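Local atomic coordinates of ribonuclease P protein component 3 (Thermococcus kodakarensis KOD1, PDB entry 3WYZ), a protein that probably serves, as the archaeal counterpart of human Rpp30, as a protein subunit of ribonuclease P, the RNA-based enzyme that trims the 5' ends of precursor tRNAs. Residues A[95-103]-A[119-129]; A[169-177]-A[208-216]. All coordinates share one frame; numbering follows the deposited sequence.

Interaction 1: residues A[95-103]-A[119-129]; sequences DMRINRMAI and DPGFDHTLAGM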
ATOM      1  N   ASP A  95       8.233 -10.918   3.054  1.00 57.02           N
ATOM      2  CA  ASP A  95       9.467 -11.391   3.664  1.00 58.90           C
ATOM      3  C   ASP A  95       9.677 -10.604   4.952  1.00 58.98           C
ATOM      4  O   ASP A  95       9.492  -9.385   4.977  1.00 55.88           O
ATOM      5  CB  ASP A  95      10.641 -11.202   2.697  1.00 64.18           C
ATOM      6  CG  ASP A  95      11.960 -11.769   3.227  1.00 68.40           C
ATOM      7  OD1 ASP A  95      11.969 -12.506   4.238  1.00 74.36           O
ATOM      8  OD2 ASP A  95      13.005 -11.479   2.614  1.00 72.75           O
ATOM      9  N   MET A  96      10.055 -11.302   6.019  1.00 58.74           N
ATOM     10  CA  MET A  96      10.179 -10.676   7.330  1.00 61.88           C
ATOM     11  C   MET A  96      11.341  -9.691   7.427  1.00 61.49           C
ATOM     12  O   MET A  96      11.228  -8.669   8.112  1.00 62.22           O
ATOM     13  CB  MET A  96      10.285 -11.736   8.425  1.00 63.99           C
ATOM     14  CG  MET A  96       8.937 -12.250   8.899  1.00 67.14           C
ATOM     15  SD  MET A  96       7.892 -10.957   9.606  1.00 71.70           S
ATOM     16  CE  MET A  96       7.039 -11.899  10.870  1.00 75.43           C
ATOM     17  N   ARG A  97      12.451  -9.999   6.755  1.00 63.68           N
ATOM     18  CA  ARG A  97      13.578  -9.066   6.648  1.00 63.32           C
ATOM     19  C   ARG A  97      13.172  -7.799   5.892  1.00 58.41           C
ATOM     20  O   ARG A  97      13.607  -6.693   6.231  1.00 56.18           O
ATOM     21  CB  ARG A  97      14.764  -9.716   5.930  1.00 69.11           C
ATOM     22  CG  ARG A  97      15.461 -10.798   6.730  1.00 76.01           C
ATOM     23  CD  ARG A  97      16.756 -11.246   6.063  1.00 79.39           C
ATOM     24  NE  ARG A  97      17.484 -12.204   6.894  1.00 85.13           N
ATOM     25  CZ  ARG A  97      18.663 -12.744   6.584  1.00 91.26           C
ATOM     26  NH1 ARG A  97      19.280 -12.433   5.446  1.00 93.74           N
ATOM     27  NH2 ARG A  97      19.230 -13.606   7.424  1.00 92.11           N
ATOM     28  N   ILE A  98      12.344  -7.976   4.864  1.00 54.28           N
ATOM     29  CA  ILE A  98      11.857  -6.867   4.048  1.00 53.79           C
ATOM     30  C   ILE A  98      10.846  -6.038   4.820  1.00 50.59           C
ATOM     31  O   ILE A  98      10.941  -4.811   4.840  1.00 48.96           O
ATOM     32  CB  ILE A  98      11.235  -7.364   2.726  1.00 53.99           C
ATOM     33  CG1 ILE A  98      12.307  -8.056   1.868  1.00 55.12           C
ATOM     34  CG2 ILE A  98      10.576  -6.223   1.957  1.00 53.80           C
ATOM     35  CD1 ILE A  98      13.481  -7.181   1.471  1.00 54.64           C
ATOM     36  N   ASN A  99       9.891  -6.713   5.455  1.00 48.80           N
ATOM     37  CA  ASN A  99       8.912  -6.044   6.304  1.00 48.00           C
ATOM     38  C   ASN A  99       9.584  -5.151   7.345  1.00 48.60           C
ATOM     39  O   ASN A  99       9.165  -4.018   7.545  1.00 48.40           O
ATOM     40  CB  ASN A  99       8.009  -7.063   7.011  1.00 47.85           C
ATOM     41  CG  ASN A  99       7.018  -7.726   6.075  1.00 45.85           C
ATOM     42  OD1 ASN A  99       7.040  -7.500   4.876  1.00 46.34           O
ATOM     43  ND2 ASN A  99       6.152  -8.563   6.626  1.00 46.04           N
ATOM     44  N   ARG A 100      10.623  -5.667   7.995  1.00 49.58           N
ATOM     45  CA  ARG A 100      11.360  -4.917   9.014  1.00 51.91           C
ATOM     46  C   ARG A 100      12.146  -3.751   8.417  1.00 49.78           C
ATOM     47  O   ARG A 100      12.095  -2.635   8.939  1.00 49.63           O
ATOM     48  CB  ARG A 100      12.309  -5.848   9.775  1.00 57.81           C
ATOM     49  CG  ARG A 100      12.928  -5.238  11.030  1.00 64.26           C
ATOM     50  CD  ARG A 100      14.235  -5.929  11.410  1.00 69.26           C
ATOM     51  NE  ARG A 100      15.281  -5.698  10.409  1.00 73.23           N
ATOM     52  CZ  ARG A 100      16.519  -6.192  10.464  1.00 77.32           C
ATOM     53  NH1 ARG A 100      16.906  -6.962  11.481  1.00 77.16           N
ATOM     54  NH2 ARG A 100      17.382  -5.910   9.492  1.00 78.95           N
ATOM     55  N   MET A 101      12.864  -4.008   7.327  1.00 48.47           N
ATOM     56  CA  MET A 101      13.709  -2.988   6.698  1.00 48.82           C
ATOM     57  C   MET A 101      12.895  -1.865   6.057  1.00 46.79           C
ATOM     58  O   MET A 101      13.343  -0.720   6.015  1.00 44.78           O
ATOM     59  CB  MET A 101      14.621  -3.617   5.643  1.00 52.20           C
ATOM     60  CG  MET A 101      15.670  -2.662   5.076  1.00 56.20           C
ATOM     61  SD  MET A 101      16.781  -1.996   6.336  1.00 62.88           S
ATOM     62  CE  MET A 101      17.760  -0.861   5.360  1.00 64.25           C
ATOM     63  N   ALA A 102      11.715  -2.199   5.543  1.00 45.49           N
ATOM     64  CA  ALA A 102      10.801  -1.190   5.014  1.00 45.08           C
ATOM     65  C   ALA A 102      10.361  -0.231   6.120  1.00 45.10           C
ATOM     66  O   ALA A 102      10.313   0.980   5.910  1.00 46.83           O
ATOM     67  CB  ALA A 102       9.594  -1.854   4.381  1.00 44.45           C
ATOM     68  N   ILE A 103      10.058  -0.784   7.291  1.00 45.37           N
ATOM     69  CA  ILE A 103       9.672   0.005   8.458  1.00 46.50           C
ATOM     70  C   ILE A 103      10.848   0.838   8.953  1.00 48.64           C
ATOM     71  O   ILE A 103      10.708   2.048   9.166  1.00 47.00           O
ATOM     72  CB  ILE A 103       9.184  -0.884   9.630  1.00 47.93           C
ATOM     73  CG1 ILE A 103       7.909  -1.664   9.251  1.00 48.92           C
ATOM     74  CG2 ILE A 103       8.956  -0.049  10.891  1.00 47.60           C
ATOM     75  CD1 ILE A 103       6.720  -0.802   8.890  1.00 50.76           C
ATOM     76  N   ASP A 119       1.157 -16.471   8.012  1.00 47.99           N
ATOM     77  CA  ASP A 119       1.020 -15.654   9.219  1.00 48.30           C
ATOM     78  C   ASP A 119       0.978 -14.155   8.841  1.00 47.54           C
ATOM     79  O   ASP A 119       1.299 -13.795   7.705  1.00 46.64           O
ATOM     80  CB  ASP A 119       2.169 -15.945  10.199  1.00 48.89           C
ATOM     81  CG  ASP A 119       3.532 -15.546   9.650  1.00 49.48           C
ATOM     82  OD1 ASP A 119       3.819 -14.329   9.538  1.00 49.12           O
ATOM     83  OD2 ASP A 119       4.331 -16.458   9.350  1.00 49.44           O
ATOM     84  N   PRO A 120       0.581 -13.281   9.789  1.00 46.52           N
ATOM     85  CA  PRO A 120       0.423 -11.846   9.490  1.00 45.72           C
ATOM     86  C   PRO A 120       1.666 -11.127   8.972  1.00 43.65           C
ATOM     87  O   PRO A 120       1.543 -10.164   8.215  1.00 46.32           O
ATOM     88  CB  PRO A 120       0.015 -11.251  10.840  1.00 45.61           C
ATOM     89  CG  PRO A 120      -0.605 -12.372  11.575  1.00 46.03           C
ATOM     90  CD  PRO A 120       0.114 -13.612  11.150  1.00 45.33           C
ATOM     91  N   GLY A 121       2.845 -11.578   9.383  1.00 44.45           N
ATOM     92  CA  GLY A 121       4.090 -10.910   9.019  1.00 44.26           C
ATOM     93  C   GLY A 121       4.208  -9.567   9.709  1.00 43.98           C
ATOM     94  O   GLY A 121       4.873  -8.653   9.223  1.00 44.45           O
ATOM     95  N   PHE A 122       3.571  -9.467  10.867  1.00 44.57           N
ATOM     96  CA  PHE A 122       3.431  -8.205  11.580  1.00 44.04           C
ATOM     97  C   PHE A 122       3.161  -8.554  13.039  1.00 44.26           C
ATOM     98  O   PHE A 122       2.350  -9.435  13.329  1.00 45.47           O
ATOM     99  CB  PHE A 122       2.267  -7.410  10.984  1.00 42.45           C
ATOM    100  CG  PHE A 122       2.330  -5.932  11.240  1.00 40.23           C
ATOM    101  CD1 PHE A 122       3.230  -5.138  10.550  1.00 40.26           C
ATOM    102  CD2 PHE A 122       1.459  -5.325  12.137  1.00 40.17           C
ATOM    103  CE1 PHE A 122       3.281  -3.777  10.768  1.00 38.85           C
ATOM    104  CE2 PHE A 122       1.502  -3.959  12.357  1.00 38.06           C
ATOM    105  CZ  PHE A 122       2.413  -3.187  11.669  1.00 39.30           C
ATOM    106  N   ASP A 123       3.853  -7.870  13.945  1.00 44.25           N
ATOM    107  CA  ASP A 123       3.788  -8.168  15.372  1.00 44.78           C
ATOM    108  C   ASP A 123       3.971  -6.895  16.206  1.00 43.84           C
ATOM    109  O   ASP A 123       4.150  -5.807  15.653  1.00 40.63           O
ATOM    110  CB  ASP A 123       4.854  -9.214  15.732  1.00 47.15           C
ATOM    111  CG  ASP A 123       6.264  -8.807  15.296  1.00 49.59           C
ATOM    112  OD1 ASP A 123       6.477  -7.637  14.900  1.00 50.03           O
ATOM    113  OD2 ASP A 123       7.169  -9.672  15.354  1.00 52.56           O
ATOM    114  N   HIS A 124       3.911  -7.037  17.528  1.00 42.73           N
ATOM    115  CA  HIS A 124       4.126  -5.915  18.445  1.00 45.62           C
ATOM    116  C   HIS A 124       5.382  -5.113  18.107  1.00 45.87           C
ATOM    117  O   HIS A 124       5.363  -3.880  18.181  1.00 47.57           O
ATOM    118  CB  HIS A 124       4.204  -6.409  19.895  1.00 47.21           C
ATOM    119  CG  HIS A 124       2.890  -6.870  20.450  1.00 48.91           C
ATOM    120  ND1 HIS A 124       1.971  -6.005  21.009  1.00 49.33           N
ATOM    121  CD2 HIS A 124       2.343  -8.106  20.539  1.00 49.53           C
ATOM    122  CE1 HIS A 124       0.914  -6.688  21.415  1.00 50.13           C
ATOM    123  NE2 HIS A 124       1.114  -7.965  21.141  1.00 51.34           N
ATOM    124  N   THR A 125       6.458  -5.812  17.735  1.00 44.84           N
ATOM    125  CA  THR A 125       7.734  -5.178  17.392  1.00 45.68           C
ATOM    126  C   THR A 125       7.616  -4.296  16.144  1.00 44.69           C
ATOM    127  O   THR A 125       7.950  -3.115  16.181  1.00 42.70           O
ATOM    128  CB  THR A 125       8.842  -6.236  17.161  1.00 47.01           C
ATOM    129  OG1 THR A 125       9.032  -7.006  18.355  1.00 47.80           O
ATOM    130  CG2 THR A 125      10.172  -5.583  16.765  1.00 45.52           C
ATOM    131  N   LEU A 126       7.146  -4.874  15.041  1.00 45.79           N
ATOM    132  CA  LEU A 126       7.000  -4.125  13.790  1.00 43.82           C
ATOM    133  C   LEU A 126       5.936  -3.043  13.892  1.00 42.14           C
ATOM    134  O   LEU A 126       6.081  -1.969  13.298  1.00 43.70           O
ATOM    135  CB  LEU A 126       6.664  -5.059  12.634  1.00 45.76           C
ATOM    136  CG  LEU A 126       7.762  -6.021  12.184  1.00 47.41           C
ATOM    137  CD1 LEU A 126       7.208  -7.099  11.268  1.00 48.17           C
ATOM    138  CD2 LEU A 126       8.872  -5.252  11.492  1.00 48.65           C
ATOM    139  N   ALA A 127       4.872  -3.324  14.641  1.00 40.21           N
ATOM    140  CA  ALA A 127       3.790  -2.358  14.829  1.00 41.87           C
ATOM    141  C   ALA A 127       4.314  -1.123  15.540  1.00 42.17           C
ATOM    142  O   ALA A 127       4.001   0.005  15.149  1.00 42.06           O
ATOM    143  CB  ALA A 127       2.640  -2.976  15.612  1.00 41.30           C
ATOM    144  N   GLY A 128       5.118  -1.356  16.575  1.00 43.35           N
ATOM    145  CA  GLY A 128       5.747  -0.289  17.333  1.00 44.66           C
ATOM    146  C   GLY A 128       6.656   0.576  16.493  1.00 46.55           C
ATOM    147  O   GLY A 128       6.546   1.795  16.521  1.00 49.15           O
ATOM    148  N   MET A 129       7.549  -0.053  15.736  1.00 48.29           N
ATOM    149  CA  MET A 129       8.481   0.680  14.879  1.00 48.55           C
ATOM    150  C   MET A 129       7.764   1.455  13.780  1.00 46.50           C
ATOM    151  O   MET A 129       8.185   2.561  13.427  1.00 45.63           O
ATOM    152  CB  MET A 129       9.500  -0.262  14.246  1.00 52.86           C
ATOM    153  CG  MET A 129      10.518  -0.830  15.218  1.00 57.57           C
ATOM    154  SD  MET A 129      11.860  -1.678  14.356  1.00 67.35           S
ATOM    155  CE  MET A 129      11.005  -3.121  13.732  1.00 63.21           C
TER
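Bends at chi2 and chi3 of Met96 fold its thioether over Gly121, and Asn99, with CG beside the backbone N (chi1 -72°), sets its amide against the carbonyl of the same glycine. The methyl CE of Met96 lies 3.6 Å from Gly121 CA, and SD rests on the same piece of backbone. Asn99 ND2 donates to Gly121 O at 2.9 Å; the donor lies in the carbonyl plane on a lone pair, but the oxygen is tilted from the plane of the Asn99 amide and the N-H...O angle of 139° is far from straight. ND2 also bonds Pro113 O and OD1 accepts from Gly94 N, so both ends of this buried amide are used and its rotation is fixed. Farther along the pair, Leu126 lays CD2 against the helix backbone, 3.5 Å from Arg100 CA, its side chain crossing that of Arg100 at about a right angle. The aliphatic part of Arg100 passes Met129 CE, while its charged end turns to Glu104. At Ile103 the packing is tight: CG2 sits 3.4 Å from Met129 CB. Asp123 N-caps the second helix, its OD1 receiving Leu126 N at 2.8 Å. The two helix axes, 24° from parallel and 9.9 Å apart, belong to consecutive outer helices of the barrel-like fold; Met101 continues the layer onto helix 74-83, Ile98 and Ala102 rest on strand 88-92, and Phe122 reaches helix 149-168.

Interaction 2: residues A[169-177]-A[208-216]; sequences YRVPRFITS and SLNFYPRTI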
ATOM      1  N   TYR A 169      -1.343   0.336  18.100  1.00 45.05           N
ATOM      2  CA  TYR A 169      -0.130   1.147  18.030  1.00 45.56           C
ATOM      3  C   TYR A 169      -0.319   2.460  17.262  1.00 45.28           C
ATOM      4  O   TYR A 169       0.631   3.211  17.073  1.00 43.65           O
ATOM      5  CB  TYR A 169       1.007   0.322  17.421  1.00 45.75           C
ATOM      6  CG  TYR A 169       1.585  -0.676  18.393  1.00 47.28           C
ATOM      7  CD1 TYR A 169       1.051  -1.954  18.511  1.00 47.90           C
ATOM      8  CD2 TYR A 169       2.657  -0.333  19.215  1.00 48.47           C
ATOM      9  CE1 TYR A 169       1.574  -2.867  19.411  1.00 47.30           C
ATOM     10  CE2 TYR A 169       3.182  -1.240  20.120  1.00 47.59           C
ATOM     11  CZ  TYR A 169       2.640  -2.502  20.210  1.00 46.56           C
ATOM     12  OH  TYR A 169       3.164  -3.402  21.099  1.00 48.48           O
ATOM     13  N   ARG A 170      -1.543   2.734  16.817  1.00 46.55           N
ATOM     14  CA  ARG A 170      -1.859   3.968  16.096  1.00 46.63           C
ATOM     15  C   ARG A 170      -0.959   4.141  14.873  1.00 43.70           C
ATOM     16  O   ARG A 170      -0.384   5.201  14.656  1.00 43.66           O
ATOM     17  CB  ARG A 170      -1.783   5.180  17.038  1.00 51.72           C
ATOM     18  CG  ARG A 170      -2.546   4.994  18.344  1.00 55.82           C
ATOM     19  CD  ARG A 170      -3.038   6.313  18.923  1.00 62.05           C
ATOM     20  NE  ARG A 170      -4.180   6.858  18.179  1.00 67.89           N
ATOM     21  CZ  ARG A 170      -4.874   7.950  18.525  1.00 71.87           C
ATOM     22  NH1 ARG A 170      -4.563   8.644  19.620  1.00 72.79           N
ATOM     23  NH2 ARG A 170      -5.895   8.352  17.768  1.00 71.34           N
ATOM     24  N   VAL A 171      -0.839   3.079  14.080  1.00 40.82           N
ATOM     25  CA  VAL A 171      -0.013   3.103  12.875  1.00 38.70           C
ATOM     26  C   VAL A 171      -0.878   3.646  11.743  1.00 40.33           C
ATOM     27  O   VAL A 171      -2.050   3.284  11.650  1.00 40.62           O
ATOM     28  CB  VAL A 171       0.492   1.696  12.483  1.00 37.95           C
ATOM     29  CG1 VAL A 171       1.420   1.774  11.273  1.00 38.79           C
ATOM     30  CG2 VAL A 171       1.208   1.030  13.646  1.00 38.61           C
ATOM     31  N   PRO A 172      -0.321   4.524  10.890  1.00 39.84           N
ATOM     32  CA  PRO A 172      -1.118   4.963   9.742  1.00 40.89           C
ATOM     33  C   PRO A 172      -1.462   3.788   8.834  1.00 41.68           C
ATOM     34  O   PRO A 172      -0.725   2.802   8.800  1.00 43.44           O
ATOM     35  CB  PRO A 172      -0.194   5.950   9.017  1.00 40.72           C
ATOM     36  CG  PRO A 172       0.813   6.377  10.044  1.00 41.64           C
ATOM     37  CD  PRO A 172       0.993   5.193  10.948  1.00 40.16           C
ATOM     38  N   ARG A 173      -2.574   3.885   8.110  1.00 41.44           N
ATOM     39  CA  ARG A 173      -2.993   2.810   7.217  1.00 42.24           C
ATOM     40  C   ARG A 173      -3.946   3.299   6.145  1.00 41.77           C
ATOM     41  O   ARG A 173      -4.526   4.372   6.253  1.00 41.54           O
ATOM     42  CB  ARG A 173      -3.647   1.669   7.998  1.00 43.91           C
ATOM     43  CG  ARG A 173      -4.952   2.036   8.700  1.00 46.61           C
ATOM     44  CD  ARG A 173      -4.686   2.843   9.962  1.00 47.74           C
ATOM     45  NE  ARG A 173      -5.893   3.102  10.727  1.00 52.30           N
ATOM     46  CZ  ARG A 173      -5.914   3.554  11.978  1.00 53.68           C
ATOM     47  NH1 ARG A 173      -4.780   3.815  12.640  1.00 52.42           N
ATOM     48  NH2 ARG A 173      -7.087   3.746  12.572  1.00 54.64           N
ATOM     49  N   PHE A 174      -4.093   2.492   5.107  1.00 40.67           N
ATOM     50  CA  PHE A 174      -5.090   2.737   4.083  1.00 41.95           C
ATOM     51  C   PHE A 174      -5.546   1.428   3.460  1.00 42.09           C
ATOM     52  O   PHE A 174      -4.812   0.436   3.485  1.00 40.59           O
ATOM     53  CB  PHE A 174      -4.543   3.683   3.011  1.00 43.09           C
ATOM     54  CG  PHE A 174      -3.248   3.233   2.393  1.00 43.50           C
ATOM     55  CD1 PHE A 174      -3.242   2.382   1.299  1.00 44.83           C
ATOM     56  CD2 PHE A 174      -2.038   3.692   2.881  1.00 45.57           C
ATOM     57  CE1 PHE A 174      -2.052   1.982   0.720  1.00 43.94           C
ATOM     58  CE2 PHE A 174      -0.844   3.298   2.304  1.00 44.37           C
ATOM     59  CZ  PHE A 174      -0.852   2.436   1.227  1.00 43.87           C
ATOM     60  N   ILE A 175      -6.769   1.433   2.931  1.00 41.74           N
ATOM     61  CA  ILE A 175      -7.282   0.317   2.155  1.00 43.40           C
ATOM     62  C   ILE A 175      -7.059   0.638   0.684  1.00 42.25           C
ATOM     63  O   ILE A 175      -7.286   1.771   0.255  1.00 40.44           O
ATOM     64  CB  ILE A 175      -8.792   0.081   2.375  1.00 43.71           C
ATOM     65  CG1 ILE A 175      -9.140  -0.015   3.870  1.00 44.69           C
ATOM     66  CG2 ILE A 175      -9.251  -1.160   1.620  1.00 43.80           C
ATOM     67  CD1 ILE A 175      -8.417  -1.102   4.628  1.00 46.84           C
ATOM     68  N   THR A 176      -6.640  -0.364  -0.088  1.00 41.39           N
ATOM     69  CA  THR A 176      -6.439  -0.186  -1.519  1.00 40.94           C
ATOM     70  C   THR A 176      -6.718  -1.459  -2.308  1.00 41.46           C
ATOM     71  O   THR A 176      -6.630  -2.558  -1.781  1.00 42.30           O
ATOM     72  CB  THR A 176      -5.019   0.328  -1.832  1.00 41.83           C
ATOM     73  OG1 THR A 176      -4.875   0.493  -3.245  1.00 42.17           O
ATOM     74  CG2 THR A 176      -3.944  -0.632  -1.312  1.00 40.99           C
ATOM     75  N   SER A 177      -7.071  -1.290  -3.578  1.00 41.92           N
ATOM     76  CA  SER A 177      -7.293  -2.416  -4.472  1.00 42.60           C
ATOM     77  C   SER A 177      -5.979  -3.065  -4.889  1.00 41.66           C
ATOM     78  O   SER A 177      -5.919  -4.286  -5.057  1.00 41.13           O
ATOM     79  CB  SER A 177      -8.066  -1.974  -5.723  1.00 44.10           C
ATOM     80  OG  SER A 177      -7.278  -1.122  -6.547  1.00 46.63           O
ATOM     81  N   SER A 208      -9.392   5.439   6.473  1.00 42.06           N
ATOM     82  CA  SER A 208      -8.415   4.707   5.665  1.00 41.69           C
ATOM     83  C   SER A 208      -8.440   5.068   4.170  1.00 42.04           C
ATOM     84  O   SER A 208      -7.470   4.807   3.453  1.00 45.87           O
ATOM     85  CB  SER A 208      -8.613   3.200   5.840  1.00 41.84           C
ATOM     86  OG  SER A 208      -8.395   2.823   7.190  1.00 40.31           O
ATOM     87  N   LEU A 209      -9.542   5.640   3.692  1.00 42.89           N
ATOM     88  CA  LEU A 209      -9.630   6.140   2.317  1.00 43.81           C
ATOM     89  C   LEU A 209      -9.590   7.668   2.227  1.00 44.43           C
ATOM     90  O   LEU A 209      -9.418   8.222   1.144  1.00 43.75           O
ATOM     91  CB  LEU A 209     -10.912   5.639   1.657  1.00 44.84           C
ATOM     92  CG  LEU A 209     -11.025   4.135   1.399  1.00 45.75           C
ATOM     93  CD1 LEU A 209     -12.377   3.833   0.770  1.00 45.48           C
ATOM     94  CD2 LEU A 209      -9.888   3.630   0.514  1.00 44.86           C
ATOM     95  N   ASN A 210      -9.733   8.346   3.361  1.00 46.08           N
ATOM     96  CA  ASN A 210      -9.864   9.801   3.380  1.00 47.47           C
ATOM     97  C   ASN A 210      -8.678  10.438   4.099  1.00 47.38           C
ATOM     98  O   ASN A 210      -7.753  10.958   3.457  1.00 46.50           O
ATOM     99  CB  ASN A 210     -11.205  10.178   4.030  1.00 49.35           C
ATOM    100  CG  ASN A 210     -11.499  11.669   3.986  1.00 52.17           C
ATOM    101  OD1 ASN A 210     -10.606  12.501   3.817  1.00 52.48           O
ATOM    102  ND2 ASN A 210     -12.772  12.014   4.142  1.00 53.84           N
ATOM    103  N   PHE A 211      -8.681  10.357   5.424  1.00 45.95           N
ATOM    104  CA  PHE A 211      -7.732  11.103   6.248  1.00 43.83           C
ATOM    105  C   PHE A 211      -6.285  10.639   6.106  1.00 41.37           C
ATOM    106  O   PHE A 211      -5.383  11.463   5.974  1.00 41.49           O
ATOM    107  CB  PHE A 211      -8.164  11.042   7.714  1.00 44.83           C
ATOM    108  CG  PHE A 211      -7.190  11.676   8.651  1.00 46.66           C
ATOM    109  CD1 PHE A 211      -7.085  13.058   8.729  1.00 48.43           C
ATOM    110  CD2 PHE A 211      -6.369  10.893   9.453  1.00 46.94           C
ATOM    111  CE1 PHE A 211      -6.179  13.653   9.593  1.00 48.91           C
ATOM    112  CE2 PHE A 211      -5.463  11.481  10.317  1.00 48.18           C
ATOM    113  CZ  PHE A 211      -5.365  12.863  10.386  1.00 49.20           C
ATOM    114  N   TYR A 212      -6.058   9.332   6.148  1.00 38.72           N
ATOM    115  CA  TYR A 212      -4.693   8.802   6.123  1.00 39.80           C
ATOM    116  C   TYR A 212      -3.988   8.935   4.776  1.00 41.23           C
ATOM    117  O   TYR A 212      -2.796   9.224   4.748  1.00 44.64           O
ATOM    118  CB  TYR A 212      -4.658   7.354   6.613  1.00 40.83           C
ATOM    119  CG  TYR A 212      -4.862   7.244   8.106  1.00 41.48           C
ATOM    120  CD1 TYR A 212      -3.871   7.648   8.994  1.00 40.91           C
ATOM    121  CD2 TYR A 212      -6.056   6.767   8.630  1.00 42.39           C
ATOM    122  CE1 TYR A 212      -4.058   7.559  10.359  1.00 43.27           C
ATOM    123  CE2 TYR A 212      -6.255   6.685   9.995  1.00 43.86           C
ATOM    124  CZ  TYR A 212      -5.255   7.078  10.855  1.00 44.34           C
ATOM    125  OH  TYR A 212      -5.454   6.988  12.214  1.00 50.27           O
ATOM    126  N   PRO A 213      -4.704   8.711   3.660  1.00 41.00           N
ATOM    127  CA  PRO A 213      -4.118   9.025   2.358  1.00 41.96           C
ATOM    128  C   PRO A 213      -3.743  10.509   2.204  1.00 44.07           C
ATOM    129  O   PRO A 213      -2.707  10.821   1.609  1.00 43.70           O
ATOM    130  CB  PRO A 213      -5.228   8.636   1.385  1.00 40.85           C
ATOM    131  CG  PRO A 213      -5.931   7.519   2.069  1.00 40.74           C
ATOM    132  CD  PRO A 213      -5.938   7.916   3.518  1.00 41.51           C
ATOM    133  N   ARG A 214      -4.570  11.406   2.744  1.00 46.10           N
ATOM    134  CA  ARG A 214      -4.282  12.850   2.738  1.00 47.70           C
ATOM    135  C   ARG A 214      -2.975  13.210   3.454  1.00 48.78           C
ATOM    136  O   ARG A 214      -2.318  14.189   3.106  1.00 51.01           O
ATOM    137  CB  ARG A 214      -5.433  13.629   3.378  1.00 49.39           C
ATOM    138  CG  ARG A 214      -6.653  13.823   2.484  1.00 51.23           C
ATOM    139  CD  ARG A 214      -7.902  14.158   3.303  1.00 52.91           C
ATOM    140  NE  ARG A 214      -7.637  15.149   4.350  1.00 57.35           N
ATOM    141  CZ  ARG A 214      -8.387  15.340   5.438  1.00 58.06           C
ATOM    142  NH1 ARG A 214      -9.485  14.622   5.658  1.00 57.56           N
ATOM    143  NH2 ARG A 214      -8.033  16.269   6.318  1.00 61.87           N
ATOM    144  N   THR A 215      -2.607  12.419   4.455  1.00 49.00           N
ATOM    145  CA  THR A 215      -1.354  12.598   5.194  1.00 50.12           C
ATOM    146  C   THR A 215      -0.106  12.267   4.364  1.00 48.77           C
ATOM    147  O   THR A 215       1.005  12.650   4.736  1.00 47.31           O
ATOM    148  CB  THR A 215      -1.386  11.735   6.479  1.00 51.44           C
ATOM    149  OG1 THR A 215      -2.501  12.143   7.282  1.00 52.75           O
ATOM    150  CG2 THR A 215      -0.111  11.862   7.301  1.00 55.14           C
ATOM    151  N   ILE A 216      -0.292  11.552   3.254  1.00 48.97           N
ATOM    152  CA  ILE A 216       0.815  11.060   2.421  1.00 48.63           C
ATOM    153  C   ILE A 216       0.888  11.741   1.048  1.00 47.17           C
ATOM    154  O   ILE A 216       1.978  12.107   0.594  1.00 44.63           O
ATOM    155  CB  ILE A 216       0.676   9.534   2.191  1.00 50.30           C
ATOM    156  CG1 ILE A 216       0.587   8.801   3.534  1.00 52.48           C
ATOM    157  CG2 ILE A 216       1.837   9.000   1.360  1.00 51.06           C
ATOM    158  CD1 ILE A 216       0.012   7.404   3.431  1.00 55.05           C
TER
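Strand 173-176 passes helix 211-216 with axes 7.6 Å apart and a crossing angle of -106°, while Phe174 and Ser208 bring their CA atoms to 4.2 Å. There Ser208 O, near the end of helix 202-209, faces the strand backbone: it makes a CA-H...O contact with Phe174 CA at 3.2 Å and takes a long, weak hydrogen bond from Ile175 N. Arg173 and Tyr212 carry much of the side-chain contact. With chi1 at 64°, CG of Arg173 stands between the backbone N and the carbonyl carbon, and a bend at chi2 lays the guanidinium along the ring, the two planes 29° apart. Tyr212 OH lies over one guanidinium face, 3.3 Å from Arg173 NH1, but the angle is too poor for a hydrogen bond, leaving a packing contact. Arg173 NH1 instead donates to Val171 O at 3.0 Å, almost straight and in the guanidinium plane, which fixes its rotation. Tyr212 CB comes 3.0 Å from Arg173 O, seating the residue on the strand backbone. Phe211 CD2 sits over the centre of one Tyr212 ring face, and the backbone N of Arg173 lies above the rim of the opposite one, while Pro172 packs obliquely. Leu209 CD2 comes 3.2 Å from Ile175 O, and Ile216 CD1 lies 4.3 Å from Phe174 CD2, oblique to the ring. Strand 173-176 pairs in parallel with strand 136-140, and Phe174 and Pro213 both touch Met16 of strand 14-18; a C-terminal helix packed across the last strand and against the first is consistent with the TIM barrel-like fold.

In the fold
Following the chain from the N terminus, interaction 1 comes first, bringing 119-129 back against 95-103 after a 15-residue connection that contains strand 109-111. Interaction 2 opens only after it has closed: a 30-residue excursion, largely helical and without strands, separates 169-177 from 208-216. The two are therefore in series, neither nested nor crossed. In space their centres lie about 18 Å apart, yet they touch directly, with His124 ND1 and Tyr169 OH 2.9 Å apart in a probable hydrogen bond and Ala127 and Gly128 packing on the Tyr169 ring. Interaction 1 joins neighbouring outer helices in the middle of the chain; interaction 2 joins the last strand of the sheet to the C-terminal helices.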